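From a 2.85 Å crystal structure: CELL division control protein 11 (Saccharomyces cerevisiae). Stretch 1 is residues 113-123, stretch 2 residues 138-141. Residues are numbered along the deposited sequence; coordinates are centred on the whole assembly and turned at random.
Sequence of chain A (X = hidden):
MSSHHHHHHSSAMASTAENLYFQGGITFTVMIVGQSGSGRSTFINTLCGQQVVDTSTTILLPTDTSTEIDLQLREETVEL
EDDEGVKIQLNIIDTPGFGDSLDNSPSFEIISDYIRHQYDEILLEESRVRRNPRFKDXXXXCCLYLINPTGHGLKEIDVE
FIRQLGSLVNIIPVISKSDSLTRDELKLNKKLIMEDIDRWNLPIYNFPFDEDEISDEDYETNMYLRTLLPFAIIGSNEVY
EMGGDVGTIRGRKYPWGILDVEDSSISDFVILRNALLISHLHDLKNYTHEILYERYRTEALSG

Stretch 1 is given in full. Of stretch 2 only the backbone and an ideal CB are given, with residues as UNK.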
# COMPACT_ATOMS: atom_id res chain seq x y z
N ASP A 113 -10.98 12.42 2.65
CA ASP A 113 -11.83 13.19 1.74
C ASP A 113 -11.40 12.97 0.30
O ASP A 113 -12.23 12.55 -0.48
CB ASP A 113 -11.91 14.67 2.10
CG ASP A 113 -13.05 14.98 3.05
OD1 ASP A 113 -13.91 14.09 3.25
OD2 ASP A 113 -13.09 16.12 3.58
N TYR A 114 -10.10 13.16 -0.03
CA TYR A 114 -9.59 12.94 -1.39
C TYR A 114 -10.08 11.59 -1.94
O TYR A 114 -10.79 11.59 -2.96
CB TYR A 114 -8.05 13.04 -1.43
CG TYR A 114 -7.48 12.98 -2.83
CD1 TYR A 114 -7.13 11.76 -3.41
CD2 TYR A 114 -7.28 14.13 -3.58
CE1 TYR A 114 -6.63 11.69 -4.71
CE2 TYR A 114 -6.77 14.08 -4.87
CZ TYR A 114 -6.45 12.86 -5.44
OH TYR A 114 -5.94 12.81 -6.71
N ILE A 115 -9.78 10.46 -1.21
CA ILE A 115 -10.18 9.07 -1.52
C ILE A 115 -11.68 8.98 -1.78
O ILE A 115 -12.06 8.58 -2.87
CB ILE A 115 -9.69 8.04 -0.44
CG1 ILE A 115 -8.17 7.88 -0.47
CG2 ILE A 115 -10.39 6.67 -0.54
CD1 ILE A 115 -7.63 7.68 0.78
N ARG A 116 -12.52 9.42 -0.80
CA ARG A 116 -13.98 9.43 -0.91
C ARG A 116 -14.45 10.25 -2.11
O ARG A 116 -15.38 9.85 -2.81
CB ARG A 116 -14.61 9.99 0.37
CG ARG A 116 -15.25 8.96 1.27
CD ARG A 116 -15.46 9.53 2.66
NE ARG A 116 -14.73 8.76 3.67
CZ ARG A 116 -14.55 9.15 4.93
NH1 ARG A 116 -15.03 10.32 5.35
NH2 ARG A 116 -13.87 8.38 5.78
N HIS A 117 -13.81 11.41 -2.33
CA HIS A 117 -14.17 12.37 -3.38
C HIS A 117 -13.87 11.83 -4.78
O HIS A 117 -14.62 12.13 -5.72
CB HIS A 117 -13.54 13.77 -3.14
CG HIS A 117 -13.62 14.68 -4.31
ND1 HIS A 117 -14.83 15.25 -4.70
CD2 HIS A 117 -12.66 15.06 -5.18
CE1 HIS A 117 -14.55 15.98 -5.77
NE2 HIS A 117 -13.26 15.89 -6.10
N GLN A 118 -12.81 11.04 -4.90
CA GLN A 118 -12.46 10.44 -6.18
C GLN A 118 -13.53 9.41 -6.55
O GLN A 118 -13.96 9.37 -7.71
CB GLN A 118 -11.07 9.81 -6.11
CG GLN A 118 -9.94 10.83 -6.06
CD GLN A 118 -9.93 11.75 -7.25
OE1 GLN A 118 -10.16 11.34 -8.40
NE2 GLN A 118 -9.68 13.01 -6.99
N TYR A 119 -13.99 8.64 -5.54
CA TYR A 119 -15.05 7.64 -5.66
C TYR A 119 -16.39 8.34 -5.83
O TYR A 119 -17.30 7.76 -6.41
CB TYR A 119 -15.11 6.71 -4.43
CG TYR A 119 -14.01 5.68 -4.32
CD1 TYR A 119 -14.11 4.45 -4.97
CD2 TYR A 119 -12.92 5.87 -3.47
CE1 TYR A 119 -13.12 3.48 -4.83
CE2 TYR A 119 -11.92 4.92 -3.34
CZ TYR A 119 -12.03 3.71 -4.01
OH TYR A 119 -11.05 2.77 -3.87
N ASP A 120 -16.51 9.59 -5.34
CA ASP A 120 -17.73 10.40 -5.49
C ASP A 120 -17.91 10.89 -6.93
O ASP A 120 -19.02 10.80 -7.45
CB ASP A 120 -17.76 11.59 -4.50
CG ASP A 120 -18.26 11.26 -3.10
OD1 ASP A 120 -19.19 10.43 -2.98
OD2 ASP A 120 -17.73 11.85 -2.13
N GLU A 121 -16.82 11.38 -7.57
CA GLU A 121 -16.86 11.89 -8.94
C GLU A 121 -17.04 10.78 -10.02
O GLU A 121 -17.47 11.11 -11.13
CB GLU A 121 -15.68 12.83 -9.28
CG GLU A 121 -14.27 12.29 -9.15
CD GLU A 121 -13.16 13.25 -9.57
OE1 GLU A 121 -13.34 14.48 -9.42
OE2 GLU A 121 -12.11 12.76 -10.04
N ILE A 122 -16.79 9.50 -9.70
CA ILE A 122 -17.05 8.40 -10.65
C ILE A 122 -18.56 8.13 -10.59
O ILE A 122 -19.25 8.27 -11.60
CB ILE A 122 -16.16 7.11 -10.50
CG1 ILE A 122 -16.86 5.82 -10.98
CG2 ILE A 122 -15.66 6.94 -9.10
CD1 ILE A 122 -16.65 5.47 -12.43
N LEU A 123 -19.06 7.84 -9.37
CA LEU A 123 -20.47 7.59 -9.03
C LEU A 123 -21.35 8.72 -9.55
O LEU A 123 -22.50 8.48 -9.93
CB LEU A 123 -20.58 7.41 -7.50
CG LEU A 123 -21.95 7.41 -6.81
CD1 LEU A 123 -22.88 6.31 -7.36
CD2 LEU A 123 -21.78 7.23 -5.31
N UNK A 138 -9.79 8.80 -11.74
CA UNK A 138 -8.80 9.42 -10.87
C UNK A 138 -8.59 8.78 -9.50
O UNK A 138 -7.69 9.19 -8.75
CB UNK A 138 -9.19 10.88 -10.66
N UNK A 139 -9.40 7.75 -9.15
CA UNK A 139 -9.37 7.07 -7.85
C UNK A 139 -8.09 6.30 -7.59
O UNK A 139 -7.47 5.80 -8.53
CB UNK A 139 -10.56 6.11 -7.74
N UNK A 140 -7.68 6.26 -6.31
CA UNK A 140 -6.46 5.66 -5.77
C UNK A 140 -6.61 4.13 -5.64
O UNK A 140 -7.44 3.65 -4.85
CB UNK A 140 -6.13 6.28 -4.41
N UNK A 141 -5.76 3.39 -6.36
CA UNK A 141 -5.79 1.93 -6.37
C UNK A 141 -4.96 1.31 -5.30
O UNK A 141 -5.16 0.13 -5.01
CB UNK A 141 -5.32 1.40 -7.73

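Stretch 1 is a continuous helix that begins before Asp113 and runs on past Leu123, held by i to i+4 backbone hydrogen bonds such as His117 N to Asp113 O (2.7 Å). Stretch 2 passes the side of this helix that carries Tyr114, Gln118, Tyr119 and Ile122.

At position 138 the ideal CB points toward the helix and clashes with the amide end of Gln118, 2.5 Å from the atom modelled as OE1; it also lies 3.5 Å from Glu121 OE2. With the neighbouring side chains placed as they are, any residue with a CB would be crowded, so the position favours one without. The deposited residue is Gly138. The amide of Gln118 is probably turned over in the model, so its polar contacts here are not assigned.

Position 139 makes the closest backbone approach, its CA 4.9 Å from the CA of Gln118. The phi/psi pair of -66/147 is extended and open to most residues. The ideal CB points sideways, 4.1 Å from Gln118 CB, 4.7 Å from Tyr119 CZ and 5.3 Å from Ile122 CG2. A side chain leaving along this line can run past the Tyr119 ring and Ile122, which would suit a long residue: methionine, lysine or arginine. The deposited residue is Arg139, which has 114 Å² covered by the helix, the largest share in stretch 2. Its CB packs 3.9 Å from Gln118 CB; the chain bends, with chi1 16° and chi2 118° both between wells, and NH2 comes 3.4 Å from Ile122 CD1 and NH1 4.1 Å from Tyr119 CD1. Ile122 CG2 lies over one face of the guanidinium, while Tyr119 CD1 is at its edge, near its plane. No clear hydrogen bond joins the stretches, so this arginine meets the helix by packing.

At position 140, phi/psi of -79/118 again gives an extended backbone. The ideal CB points sideways, 4.7 Å from Ile115 CG1 and 5.4 Å from Tyr114 CE1, so the visible surroundings are apolar and suit valine, isoleucine or leucine. The deposited residue is Val140, chi1 177° (t). Its CG2 meets Tyr114 CE1 at 4.0 Å, at the edge of the ring and near its plane. On the backbone side, Val140 O lies 3.8 Å from Tyr119 OH.

Position 141 points its CB away, with nothing of the helix within 5.5 Å, so stretch 1 scarcely restricts the choice. The deposited residue is His141, whose CD2 comes no nearer than 6.8 Å to Tyr119 OH.

Stretch 2 138-141: GRVH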
# COMPACT_ATOMS: atom_id res chain seq x y z
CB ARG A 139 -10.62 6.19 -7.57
CG ARG A 139 -11.49 5.84 -8.76
CD ARG A 139 -11.50 4.35 -8.97
NE ARG A 139 -12.26 3.98 -10.17
CZ ARG A 139 -13.56 3.70 -10.18
NH1 ARG A 139 -14.26 3.75 -9.05
NH2 ARG A 139 -14.17 3.38 -11.32
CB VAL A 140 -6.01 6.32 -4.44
CG1 VAL A 140 -4.79 5.62 -3.86
CG2 VAL A 140 -5.72 7.80 -4.63
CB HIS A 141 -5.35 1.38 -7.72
CG HIS A 141 -5.86 2.13 -8.91
ND1 HIS A 141 -5.00 2.80 -9.76
CD2 HIS A 141 -7.13 2.28 -9.35
CE1 HIS A 141 -5.77 3.33 -10.69
NE2 HIS A 141 -7.06 3.05 -10.48
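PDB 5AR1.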